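PDB 6EU6: ammonium transporter from Kuenenia stuttgartiensis, which probably senses ammonium as the membrane-embedded, Amt-type part of an ammonium sensor histidine kinase and helps pass that signal across the membrane. Local coordinates for residues L25-Y30 and F214-G219; T32-S37 and P207-G212; S284-P289 and I339-S344. One frame throughout, in Å; residues are numbered along the deposited sequence.

Interaction 1: L25-Y30 and F214-G219; sequences LGFTSY and FFLWFG
L25 and F215 meet as a CH-pi pair. L25 CD2 sits over one face of the F215 ring, shifted toward the rim, and is nearest F215 CE2 at 3.5 Å. Beside them the backbones close in at G26, its CA 4.9 Å from F215 CA and 3.6 Å from F215 CB. L216 packs next to it, across G26 and F27, its CG anti to the carbonyl carbon (chi1 -71°) and 3.9 Å from G26 C. L216 CD2 lies 3.7 Å from the centre of the F27 ring, nearly on the ring normal. The other methyl, L216 CD1, meets the Y30 ring obliquely, 4.3 Å from Y30 CG.

One shell out, L25 O is gripped twice from its own helix: S29 N makes the regular helical bond, and S29 OG adds a second at 3.1 Å, coming from above the carbonyl plane. F215 also packs on L25 of the second subunit, and L25 on F215 of the third, so this pairing recurs around the trimer. The axes of the two segments pass 8.2 Å apart at 158°. This is close antiparallel packing of transmembrane helices 2-34 and 206-226, with glycine at the crossing, in the trimeric Amt fold.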
ATOM      1  N   LEU A  25      -8.749  -3.559  -0.805  1.00 29.19           N
ATOM      2  CA  LEU A  25      -8.756  -2.091  -0.604  1.00 30.61           C
ATOM      3  C   LEU A  25      -8.911  -1.342  -1.934  1.00 28.96           C
ATOM      4  O   LEU A  25      -9.697  -0.382  -2.028  1.00 28.92           O
ATOM      5  CB  LEU A  25      -7.460  -1.717   0.110  1.00 31.31           C
ATOM      6  CG  LEU A  25      -7.319  -0.308   0.707  1.00 36.76           C
ATOM      7  CD1 LEU A  25      -6.094  -0.269   1.597  1.00 40.50           C
ATOM      8  CD2 LEU A  25      -7.155   0.734  -0.343  1.00 38.09           C
ATOM      9  N   GLY A  26      -8.204  -1.811  -2.964  1.00 23.84           N
ATOM     10  CA  GLY A  26      -8.394  -1.328  -4.322  1.00 24.98           C
ATOM     11  C   GLY A  26      -9.816  -1.322  -4.805  1.00 24.95           C
ATOM     12  O   GLY A  26     -10.318  -0.294  -5.261  1.00 23.89           O
ATOM     13  N   PHE A  27     -10.495  -2.458  -4.684  1.00 23.39           N
ATOM     14  CA  PHE A  27     -11.863  -2.526  -5.083  1.00 23.66           C
ATOM     15  C   PHE A  27     -12.715  -1.610  -4.222  1.00 26.36           C
ATOM     16  O   PHE A  27     -13.646  -1.048  -4.722  1.00 24.99           O
ATOM     17  CB  PHE A  27     -12.414  -3.965  -4.928  1.00 23.97           C
ATOM     18  CG  PHE A  27     -11.938  -4.870  -5.961  1.00 26.08           C
ATOM     19  CD1 PHE A  27     -12.435  -4.744  -7.257  1.00 36.25           C
ATOM     20  CD2 PHE A  27     -10.982  -5.875  -5.705  1.00 26.59           C
ATOM     21  CE1 PHE A  27     -11.967  -5.622  -8.279  1.00 43.01           C
ATOM     22  CE2 PHE A  27     -10.511  -6.734  -6.735  1.00 30.74           C
ATOM     23  CZ  PHE A  27     -11.017  -6.612  -7.996  1.00 36.70           C
ATOM     24  N   THR A  28     -12.428  -1.527  -2.922  1.00 24.75           N
ATOM     25  CA  THR A  28     -13.217  -0.651  -2.039  1.00 28.54           C
ATOM     26  C   THR A  28     -13.108   0.822  -2.541  1.00 30.22           C
ATOM     27  O   THR A  28     -14.116   1.507  -2.746  1.00 27.18           O
ATOM     28  CB  THR A  28     -12.720  -0.723  -0.594  1.00 31.66           C
ATOM     29  OG1 THR A  28     -12.764  -2.087  -0.129  1.00 30.79           O
ATOM     30  CG2 THR A  28     -13.644   0.187   0.294  1.00 35.07           C
ATOM     31  N   SER A  29     -11.877   1.274  -2.833  1.00 28.30           N
ATOM     32  CA  SER A  29     -11.722   2.674  -3.298  1.00 27.89           C
ATOM     33  C   SER A  29     -12.350   2.885  -4.636  1.00 29.47           C
ATOM     34  O   SER A  29     -12.927   3.934  -4.861  1.00 29.55           O
ATOM     35  CB  SER A  29     -10.278   3.106  -3.424  1.00 31.49           C
ATOM     36  OG  SER A  29      -9.670   2.677  -2.285  1.00 35.10           O
ATOM     37  N   TYR A  30     -12.059   1.973  -5.573  1.00 27.83           N
ATOM     38  CA  TYR A  30     -12.579   2.059  -6.940  1.00 26.60           C
ATOM     39  C   TYR A  30     -14.124   2.160  -6.916  1.00 29.16           C
ATOM     40  O   TYR A  30     -14.727   3.078  -7.523  1.00 25.12           O
ATOM     41  CB  TYR A  30     -12.131   0.822  -7.698  1.00 25.91           C
ATOM     42  CG  TYR A  30     -12.301   0.921  -9.172  1.00 26.85           C
ATOM     43  CD1 TYR A  30     -11.347   1.559  -9.924  1.00 31.60           C
ATOM     44  CD2 TYR A  30     -13.455   0.392  -9.820  1.00 31.84           C
ATOM     45  CE1 TYR A  30     -11.421   1.607 -11.292  1.00 33.98           C
ATOM     46  CE2 TYR A  30     -13.573   0.447 -11.223  1.00 32.20           C
ATOM     47  CZ  TYR A  30     -12.562   1.069 -11.938  1.00 36.26           C
ATOM     48  OH  TYR A  30     -12.615   1.212 -13.277  1.00 37.63           O
ATOM     49  N   PHE A 214      -4.693   2.428  -9.164  1.00 27.25           N
ATOM     50  CA  PHE A 214      -3.307   2.164  -8.800  1.00 26.41           C
ATOM     51  C   PHE A 214      -3.118   1.006  -7.831  1.00 28.45           C
ATOM     52  O   PHE A 214      -2.191   0.192  -7.970  1.00 27.50           O
ATOM     53  CB  PHE A 214      -2.631   3.408  -8.256  1.00 27.31           C
ATOM     54  CG  PHE A 214      -2.106   4.359  -9.295  1.00 26.14           C
ATOM     55  CD1 PHE A 214      -1.053   4.007 -10.148  1.00 27.05           C
ATOM     56  CD2 PHE A 214      -2.603   5.669  -9.350  1.00 30.52           C
ATOM     57  CE1 PHE A 214      -0.547   4.960 -11.081  1.00 27.65           C
ATOM     58  CE2 PHE A 214      -2.075   6.605 -10.284  1.00 31.90           C
ATOM     59  CZ  PHE A 214      -1.030   6.217 -11.092  1.00 26.38           C
ATOM     60  N   PHE A 215      -3.983   0.902  -6.810  1.00 29.30           N
ATOM     61  CA  PHE A 215      -3.897  -0.198  -5.897  1.00 26.69           C
ATOM     62  C   PHE A 215      -4.135  -1.525  -6.579  1.00 23.53           C
ATOM     63  O   PHE A 215      -3.517  -2.547  -6.251  1.00 26.90           O
ATOM     64  CB  PHE A 215      -4.977  -0.143  -4.803  1.00 28.88           C
ATOM     65  CG  PHE A 215      -4.656   0.776  -3.707  1.00 35.01           C
ATOM     66  CD1 PHE A 215      -3.572   0.530  -2.899  1.00 40.95           C
ATOM     67  CD2 PHE A 215      -5.509   1.856  -3.420  1.00 37.37           C
ATOM     68  CE1 PHE A 215      -3.286   1.402  -1.842  1.00 45.21           C
ATOM     69  CE2 PHE A 215      -5.216   2.729  -2.403  1.00 43.78           C
ATOM     70  CZ  PHE A 215      -4.077   2.517  -1.640  1.00 45.27           C
ATOM     71  N   LEU A 216      -5.125  -1.529  -7.472  1.00 26.10           N
ATOM     72  CA  LEU A 216      -5.462  -2.755  -8.184  1.00 24.92           C
ATOM     73  C   LEU A 216      -4.315  -3.204  -9.043  1.00 24.66           C
ATOM     74  O   LEU A 216      -3.974  -4.396  -9.089  1.00 23.80           O
ATOM     75  CB  LEU A 216      -6.737  -2.573  -8.999  1.00 25.79           C
ATOM     76  CG  LEU A 216      -8.036  -2.468  -8.136  1.00 27.60           C
ATOM     77  CD1 LEU A 216      -9.233  -2.092  -9.021  1.00 26.92           C
ATOM     78  CD2 LEU A 216      -8.340  -3.759  -7.436  1.00 29.26           C
ATOM     79  N   TRP A 217      -3.751  -2.232  -9.742  1.00 26.69           N
ATOM     80  CA  TRP A 217      -2.617  -2.496 -10.670  1.00 25.65           C
ATOM     81  C   TRP A 217      -1.402  -3.074  -9.868  1.00 25.54           C
ATOM     82  O   TRP A 217      -0.781  -4.108 -10.212  1.00 24.87           O
ATOM     83  CB  TRP A 217      -2.332  -1.192 -11.390  1.00 23.72           C
ATOM     84  CG  TRP A 217      -1.251  -1.113 -12.478  1.00 23.24           C
ATOM     85  CD1 TRP A 217      -0.179  -1.916 -12.651  1.00 23.13           C
ATOM     86  CD2 TRP A 217      -1.188  -0.131 -13.504  1.00 23.09           C
ATOM     87  NE1 TRP A 217       0.608  -1.441 -13.706  1.00 25.79           N
ATOM     88  CE2 TRP A 217      -0.010  -0.361 -14.251  1.00 23.28           C
ATOM     89  CE3 TRP A 217      -1.975   0.950 -13.821  1.00 26.84           C
ATOM     90  CZ2 TRP A 217       0.375   0.431 -15.312  1.00 27.62           C
ATOM     91  CZ3 TRP A 217      -1.599   1.757 -14.879  1.00 28.04           C
ATOM     92  CH2 TRP A 217      -0.432   1.479 -15.628  1.00 28.33           C
ATOM     93  N   PHE A 218      -1.067  -2.404  -8.770  1.00 27.53           N
ATOM     94  CA  PHE A 218      -0.060  -2.881  -7.840  1.00 27.72           C
ATOM     95  C   PHE A 218      -0.352  -4.273  -7.365  1.00 25.89           C
ATOM     96  O   PHE A 218       0.471  -5.137  -7.472  1.00 28.78           O
ATOM     97  CB  PHE A 218      -0.017  -1.971  -6.637  1.00 27.81           C
ATOM     98  CG  PHE A 218       0.852  -2.452  -5.559  1.00 28.71           C
ATOM     99  CD1 PHE A 218       2.218  -2.157  -5.566  1.00 31.48           C
ATOM    100  CD2 PHE A 218       0.319  -3.107  -4.490  1.00 33.84           C
ATOM    101  CE1 PHE A 218       3.031  -2.565  -4.527  1.00 31.41           C
ATOM    102  CE2 PHE A 218       1.122  -3.589  -3.451  1.00 36.37           C
ATOM    103  CZ  PHE A 218       2.492  -3.313  -3.466  1.00 37.23           C
ATOM    104  N   GLY A 219      -1.536  -4.492  -6.844  1.00 25.92           N
ATOM    105  CA  GLY A 219      -1.929  -5.848  -6.469  1.00 27.28           C
ATOM    106  C   GLY A 219      -1.839  -6.907  -7.543  1.00 29.34           C
ATOM    107  O   GLY A 219      -1.493  -8.071  -7.253  1.00 26.59           O
TER

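Interaction 2: T32-S37 and P207-G212; sequences TGFSQS and PLATLG
T32 and L208 meet methyl to methyl, and their torsions set this up. In T32, chi1 (-59°) puts OG1 beside the backbone N and CG2 anti to it; in L208, CG is likewise anti to the backbone N (chi1 -170°), and chi2 (61°) then sets the two methyls, CD2 being the one that meets T32. The two side chains cross at a slant, T32 CG2 touching L208 CD2 at 3.6 Å. The T32 hydroxyl is hydrogen-bonded to T28 O one turn earlier, while CG2, with CB behind it, faces L208.

L208 CD2 also reaches the backbone, lying 3.9 Å from G33 N. Glycine lets the main chains themselves come together here: G33 CA is 4.4 Å from A209 CA and 3.9 Å from A209 N. S29 and G33, four residues apart, both face helix 206-226, a small-xxx-small spacing of the GxxxG kind that is well known where membrane helices pack closely. Across from G33 lies A209, also small, and its CB meets the F34 ring obliquely, 4.0 Å from F34 CD1. The F34 ring also meets that of Y30.

Past F34 the chain runs on as loop. S35 N bonds to T32 O at 3.0 Å, reaching back three residues. Backbone hydrogen bonds link G33 with N205, F34 with L203 and S35 with H204, tying this part of the chain to the residues that lead into helix 206-226. A209 packs on F270 of helix 266-280, whereas L208 touches L211 of the third subunit.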
ATOM      1  N   THR A  32     -16.142   2.874  -4.371  1.00 30.68           N
ATOM      2  CA  THR A  32     -16.585   4.045  -3.665  1.00 29.12           C
ATOM      3  C   THR A  32     -16.432   5.261  -4.620  1.00 35.45           C
ATOM      4  O   THR A  32     -17.348   6.045  -4.800  1.00 33.09           O
ATOM      5  CB  THR A  32     -15.797   4.241  -2.423  1.00 30.01           C
ATOM      6  OG1 THR A  32     -15.919   3.127  -1.564  1.00 29.84           O
ATOM      7  CG2 THR A  32     -16.268   5.525  -1.645  1.00 33.75           C
ATOM      8  N   GLY A  33     -15.295   5.374  -5.304  1.00 32.86           N
ATOM      9  CA  GLY A  33     -15.107   6.438  -6.264  1.00 32.52           C
ATOM     10  C   GLY A  33     -16.161   6.528  -7.349  1.00 34.03           C
ATOM     11  O   GLY A  33     -16.618   7.620  -7.739  1.00 33.36           O
ATOM     12  N   PHE A  34     -16.518   5.371  -7.892  1.00 35.56           N
ATOM     13  CA  PHE A  34     -17.537   5.256  -8.947  1.00 34.78           C
ATOM     14  C   PHE A  34     -18.984   5.477  -8.405  1.00 32.54           C
ATOM     15  O   PHE A  34     -19.885   5.603  -9.147  1.00 39.78           O
ATOM     16  CB  PHE A  34     -17.467   3.885  -9.640  1.00 35.80           C
ATOM     17  CG  PHE A  34     -16.680   3.874 -10.899  1.00 35.49           C
ATOM     18  CD1 PHE A  34     -15.288   3.777 -10.863  1.00 40.61           C
ATOM     19  CD2 PHE A  34     -17.306   3.923 -12.130  1.00 40.95           C
ATOM     20  CE1 PHE A  34     -14.545   3.753 -12.022  1.00 39.88           C
ATOM     21  CE2 PHE A  34     -16.557   3.904 -13.303  1.00 44.12           C
ATOM     22  CZ  PHE A  34     -15.168   3.816 -13.245  1.00 45.10           C
ATOM     23  N   SER A  35     -19.162   5.495  -7.122  1.00 37.28           N
ATOM     24  CA  SER A  35     -20.481   5.548  -6.545  1.00 47.00           C
ATOM     25  C   SER A  35     -20.936   7.015  -6.382  1.00 40.91           C
ATOM     26  O   SER A  35     -20.146   7.962  -6.393  1.00 35.80           O
ATOM     27  CB  SER A  35     -20.503   4.818  -5.195  1.00 49.65           C
ATOM     28  OG  SER A  35     -20.280   5.648  -4.055  1.00 60.37           O
ATOM     29  N   GLN A  36     -22.224   7.160  -6.202  1.00 35.40           N
ATOM     30  CA  GLN A  36     -22.761   8.443  -5.818  1.00 33.64           C
ATOM     31  C   GLN A  36     -22.371   8.633  -4.404  1.00 35.59           C
ATOM     32  O   GLN A  36     -22.338   7.716  -3.627  1.00 35.44           O
ATOM     33  CB  GLN A  36     -24.279   8.473  -6.000  1.00 32.47           C
ATOM     34  CG  GLN A  36     -24.720   8.302  -7.489  1.00 33.34           C
ATOM     35  CD  GLN A  36     -26.236   8.134  -7.447  1.00 37.77           C
ATOM     36  OE1 GLN A  36     -26.947   9.055  -7.217  1.00 37.90           O
ATOM     37  NE2 GLN A  36     -26.677   6.919  -7.467  1.00 42.67           N
ATOM     38  N   SER A  37     -21.989   9.835  -4.094  1.00 35.26           N
ATOM     39  CA  SER A  37     -21.582  10.218  -2.766  1.00 35.49           C
ATOM     40  C   SER A  37     -22.531   9.763  -1.632  1.00 35.72           C
ATOM     41  O   SER A  37     -22.065   9.248  -0.605  1.00 34.23           O
ATOM     42  CB  SER A  37     -21.316  11.734  -2.779  1.00 39.52           C
ATOM     43  OG  SER A  37     -21.671  12.212  -1.552  1.00 52.00           O
ATOM     44  N   PRO A 207     -10.812  11.126  -8.095  1.00 33.29           N
ATOM     45  CA  PRO A 207      -9.516  10.865  -7.445  1.00 33.21           C
ATOM     46  C   PRO A 207      -9.486   9.549  -6.695  1.00 32.70           C
ATOM     47  O   PRO A 207      -8.498   8.822  -6.740  1.00 31.61           O
ATOM     48  CB  PRO A 207      -9.361  12.060  -6.470  1.00 33.79           C
ATOM     49  CG  PRO A 207     -10.150  13.164  -7.088  1.00 32.69           C
ATOM     50  CD  PRO A 207     -11.291  12.517  -7.842  1.00 37.68           C
ATOM     51  N   LEU A 208     -10.563   9.201  -6.015  1.00 30.94           N
ATOM     52  CA  LEU A 208     -10.570   7.994  -5.256  1.00 31.65           C
ATOM     53  C   LEU A 208     -10.568   6.738  -6.199  1.00 27.45           C
ATOM     54  O   LEU A 208      -9.866   5.760  -5.928  1.00 31.19           O
ATOM     55  CB  LEU A 208     -11.796   7.987  -4.334  1.00 35.49           C
ATOM     56  CG  LEU A 208     -11.834   6.897  -3.289  1.00 39.09           C
ATOM     57  CD1 LEU A 208     -10.668   6.979  -2.316  1.00 45.49           C
ATOM     58  CD2 LEU A 208     -13.137   7.046  -2.528  1.00 41.16           C
ATOM     59  N   ALA A 209     -11.339   6.789  -7.280  1.00 26.79           N
ATOM     60  CA  ALA A 209     -11.254   5.740  -8.294  1.00 26.56           C
ATOM     61  C   ALA A 209      -9.837   5.610  -8.895  1.00 28.29           C
ATOM     62  O   ALA A 209      -9.434   4.554  -9.256  1.00 29.48           O
ATOM     63  CB  ALA A 209     -12.235   5.994  -9.402  1.00 32.66           C
ATOM     64  N   THR A 210      -9.117   6.708  -9.035  1.00 28.07           N
ATOM     65  CA  THR A 210      -7.762   6.722  -9.567  1.00 29.01           C
ATOM     66  C   THR A 210      -6.868   6.008  -8.568  1.00 28.53           C
ATOM     67  O   THR A 210      -6.053   5.121  -8.945  1.00 26.68           O
ATOM     68  CB  THR A 210      -7.270   8.170  -9.795  1.00 27.89           C
ATOM     69  OG1 THR A 210      -8.161   8.825 -10.686  1.00 32.44           O
ATOM     70  CG2 THR A 210      -5.932   8.180 -10.467  1.00 30.01           C
ATOM     71  N   LEU A 211      -7.026   6.340  -7.288  1.00 27.19           N
ATOM     72  CA  LEU A 211      -6.219   5.662  -6.279  1.00 29.37           C
ATOM     73  C   LEU A 211      -6.569   4.138  -6.298  1.00 26.95           C
ATOM     74  O   LEU A 211      -5.660   3.293  -6.184  1.00 27.87           O
ATOM     75  CB  LEU A 211      -6.391   6.268  -4.888  1.00 34.46           C
ATOM     76  CG  LEU A 211      -5.962   7.739  -4.729  1.00 40.87           C
ATOM     77  CD1 LEU A 211      -6.121   8.247  -3.280  1.00 44.51           C
ATOM     78  CD2 LEU A 211      -4.557   8.012  -5.202  1.00 40.44           C
ATOM     79  N   GLY A 212      -7.850   3.821  -6.499  1.00 25.11           N
ATOM     80  CA  GLY A 212      -8.297   2.447  -6.622  1.00 27.31           C
ATOM     81  C   GLY A 212      -7.607   1.714  -7.767  1.00 26.21           C
ATOM     82  O   GLY A 212      -7.088   0.623  -7.589  1.00 24.90           O
TER

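Interaction 3: S284-P289 and I339-S344; sequences SNMVTP and IFAQKS
M286 reaches A341 with both side chain and backbone. Its CG is turned into the crowded position between the backbone N and the carbonyl carbon (chi1 56°), which sets it 3.6 Å from A341 CB; SD lies equally close to that methyl before the chain bends away. The carbonyl does more: M286 O accepts from Q342 N at 2.8 Å in a nearly straight bond (168° at the hydrogen), the donor arriving nearly along the C=O axis. A341 CA adds a CH...O contact to the same oxygen at 3.5 Å.

This joins the loop between helices 266-280 and 289-312 to the end of helix 322-340, where A341 is the first residue to leave the helical path. In the Amt topology this is probably the extracytoplasmic side.

V287 follows, its CG1 lying 3.9 Å from F340 CB, while V287 O is held by N241 ND2. At T288 a water spans the gap, accepting from T288 N at 3.2 Å and donating to F340 O at 2.6 Å, near the helix end. T288 is also the N-cap residue of helix 289-312, with its OG1 hydrogen-bonded to S291 OG.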
ATOM      1  N   SER A 284       0.281 -14.102 -18.557  1.00 28.70           N
ATOM      2  CA  SER A 284       1.464 -13.246 -18.368  1.00 26.87           C
ATOM      3  C   SER A 284       2.766 -14.035 -18.232  1.00 30.43           C
ATOM      4  O   SER A 284       3.823 -13.461 -18.414  1.00 28.03           O
ATOM      5  CB  SER A 284       1.272 -12.294 -17.170  1.00 29.95           C
ATOM      6  OG  SER A 284       0.986 -13.083 -16.064  1.00 29.43           O
ATOM      7  N   ASN A 285       2.723 -15.343 -17.920  1.00 29.30           N
ATOM      8  CA  ASN A 285       3.943 -16.135 -17.809  1.00 27.83           C
ATOM      9  C   ASN A 285       4.412 -16.703 -19.157  1.00 29.30           C
ATOM     10  O   ASN A 285       5.513 -17.258 -19.238  1.00 31.64           O
ATOM     11  CB  ASN A 285       3.714 -17.308 -16.874  1.00 32.01           C
ATOM     12  CG  ASN A 285       2.626 -18.277 -17.400  1.00 30.86           C
ATOM     13  OD1 ASN A 285       1.592 -17.875 -17.968  1.00 32.15           O
ATOM     14  ND2 ASN A 285       2.854 -19.545 -17.204  1.00 32.78           N
ATOM     15  N   MET A 286       3.627 -16.542 -20.209  1.00 29.12           N
ATOM     16  CA  MET A 286       3.891 -17.276 -21.463  1.00 30.34           C
ATOM     17  C   MET A 286       3.954 -16.449 -22.682  1.00 32.46           C
ATOM     18  O   MET A 286       4.088 -16.997 -23.787  1.00 30.90           O
ATOM     19  CB  MET A 286       2.890 -18.439 -21.671  1.00 33.64           C
ATOM     20  CG  MET A 286       1.433 -18.128 -21.679  1.00 44.72           C
ATOM     21  SD  MET A 286       0.284 -19.578 -21.538  1.00 45.18           S
ATOM     22  CE  MET A 286       0.901 -20.349 -20.149  1.00 40.97           C
ATOM     23  N   VAL A 287       3.913 -15.137 -22.503  1.00 27.88           N
ATOM     24  CA  VAL A 287       3.955 -14.196 -23.631  1.00 28.68           C
ATOM     25  C   VAL A 287       5.167 -13.303 -23.469  1.00 29.89           C
ATOM     26  O   VAL A 287       5.763 -13.254 -22.398  1.00 29.00           O
ATOM     27  CB  VAL A 287       2.670 -13.357 -23.782  1.00 29.51           C
ATOM     28  CG1 VAL A 287       1.458 -14.261 -23.852  1.00 31.34           C
ATOM     29  CG2 VAL A 287       2.469 -12.326 -22.641  1.00 29.18           C
ATOM     30  N   THR A 288       5.549 -12.656 -24.556  1.00 29.12           N
ATOM     31  CA  THR A 288       6.625 -11.660 -24.590  1.00 31.79           C
ATOM     32  C   THR A 288       6.045 -10.267 -24.238  1.00 29.44           C
ATOM     33  O   THR A 288       4.841 -10.024 -24.384  1.00 29.67           O
ATOM     34  CB  THR A 288       7.262 -11.559 -26.035  1.00 32.64           C
ATOM     35  OG1 THR A 288       6.259 -11.124 -26.971  1.00 34.27           O
ATOM     36  CG2 THR A 288       7.888 -12.887 -26.519  1.00 33.87           C
ATOM     37  N   PRO A 289       6.900  -9.326 -23.855  1.00 29.91           N
ATOM     38  CA  PRO A 289       6.363  -8.016 -23.557  1.00 31.63           C
ATOM     39  C   PRO A 289       5.635  -7.360 -24.734  1.00 33.41           C
ATOM     40  O   PRO A 289       4.599  -6.717 -24.502  1.00 29.24           O
ATOM     41  CB  PRO A 289       7.597  -7.213 -23.170  1.00 35.78           C
ATOM     42  CG  PRO A 289       8.545  -8.221 -22.644  1.00 35.42           C
ATOM     43  CD  PRO A 289       8.322  -9.444 -23.501  1.00 32.47           C
ATOM     44  N   ILE A 339      -3.605 -17.400 -29.084  1.00 33.71           N
ATOM     45  CA  ILE A 339      -3.016 -16.538 -30.113  1.00 36.18           C
ATOM     46  C   ILE A 339      -1.611 -16.199 -29.772  1.00 42.79           C
ATOM     47  O   ILE A 339      -0.770 -16.213 -30.665  1.00 40.52           O
ATOM     48  CB  ILE A 339      -3.815 -15.279 -30.301  1.00 39.45           C
ATOM     49  CG1 ILE A 339      -5.262 -15.623 -30.546  1.00 43.36           C
ATOM     50  CG2 ILE A 339      -3.272 -14.398 -31.411  1.00 43.60           C
ATOM     51  CD1 ILE A 339      -5.437 -16.746 -31.541  1.00 52.18           C
ATOM     52  N   PHE A 340      -1.314 -15.962 -28.491  1.00 36.91           N
ATOM     53  CA  PHE A 340      -0.039 -15.316 -28.159  1.00 34.49           C
ATOM     54  C   PHE A 340       0.943 -16.110 -27.380  1.00 32.35           C
ATOM     55  O   PHE A 340       2.172 -15.760 -27.355  1.00 32.94           O
ATOM     56  CB  PHE A 340      -0.270 -13.982 -27.387  1.00 34.97           C
ATOM     57  CG  PHE A 340      -0.917 -12.926 -28.199  1.00 29.87           C
ATOM     58  CD1 PHE A 340      -0.174 -12.171 -29.070  1.00 34.85           C
ATOM     59  CD2 PHE A 340      -2.250 -12.721 -28.162  1.00 28.81           C
ATOM     60  CE1 PHE A 340      -0.776 -11.218 -29.853  1.00 34.68           C
ATOM     61  CE2 PHE A 340      -2.865 -11.770 -28.913  1.00 32.58           C
ATOM     62  CZ  PHE A 340      -2.135 -10.989 -29.775  1.00 33.17           C
ATOM     63  N   ALA A 341       0.479 -17.118 -26.681  1.00 30.81           N
ATOM     64  CA  ALA A 341       1.345 -17.871 -25.825  1.00 33.42           C
ATOM     65  C   ALA A 341       2.459 -18.558 -26.614  1.00 42.43           C
ATOM     66  O   ALA A 341       2.255 -18.951 -27.774  1.00 39.62           O
ATOM     67  CB  ALA A 341       0.576 -18.905 -25.038  1.00 39.24           C
ATOM     68  N   GLN A 342       3.624 -18.641 -25.977  1.00 36.38           N
ATOM     69  CA  GLN A 342       4.747 -19.421 -26.459  1.00 43.81           C
ATOM     70  C   GLN A 342       4.309 -20.867 -26.668  1.00 41.74           C
ATOM     71  O   GLN A 342       3.675 -21.482 -25.793  1.00 37.83           O
ATOM     72  CB  GLN A 342       5.903 -19.343 -25.458  1.00 47.42           C
ATOM     73  CG  GLN A 342       7.218 -19.810 -26.029  1.00 63.56           C
ATOM     74  CD  GLN A 342       7.529 -19.043 -27.294  1.00 74.33           C
ATOM     75  OE1 GLN A 342       7.500 -17.808 -27.282  1.00 73.25           O
ATOM     76  NE2 GLN A 342       7.771 -19.759 -28.411  1.00 78.24           N
ATOM     77  N   LYS A 343       4.660 -21.431 -27.814  1.00 42.68           N
ATOM     78  CA  LYS A 343       4.143 -22.759 -28.169  1.00 47.61           C
ATOM     79  C   LYS A 343       4.416 -23.868 -27.155  1.00 43.36           C
ATOM     80  O   LYS A 343       3.567 -24.669 -26.910  1.00 42.10           O
ATOM     81  CB  LYS A 343       4.506 -23.164 -29.607  1.00 54.31           C
ATOM     82  CG  LYS A 343       3.465 -22.658 -30.611  1.00 63.35           C
ATOM     83  CD  LYS A 343       3.501 -23.272 -32.021  1.00 74.27           C
ATOM     84  CE  LYS A 343       2.401 -24.303 -32.328  1.00 73.94           C
ATOM     85  NZ  LYS A 343       1.687 -24.019 -33.614  1.00 72.97           N
ATOM     86  N   SER A 344       5.537 -23.852 -26.471  1.00 43.48           N
ATOM     87  CA  SER A 344       5.824 -24.825 -25.420  1.00 43.15           C
ATOM     88  C   SER A 344       4.823 -24.863 -24.289  1.00 47.94           C
ATOM     89  O   SER A 344       4.802 -25.835 -23.494  1.00 44.78           O
ATOM     90  CB  SER A 344       7.226 -24.539 -24.800  1.00 53.42           C
ATOM     91  OG  SER A 344       7.476 -23.137 -24.667  1.00 57.01           O
TER
HETATM   92  O   HOH W   1       4.102 -14.083 -27.070  1.00 28.32           O

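Overall arrangement
Interactions 1 and 2 are neighbours on the same helix pair, 2-34 and 206-226. Their centres are 10 Å apart and they touch, S29 and Y30 meeting L208, A209 and G212. Because the helices run antiparallel, interaction 2 is nested along the chain inside the loop closed by interaction 1. Both lie against other subunits, so this pair belongs to the trimer interface as well as to the inside of the monomer. Interaction 3 comes later in sequence, with centres about 26 Å from interaction 1 and 34 Å from interaction 2, and touches neither. It joins loop and helix ends, probably at the membrane face opposite interaction 2.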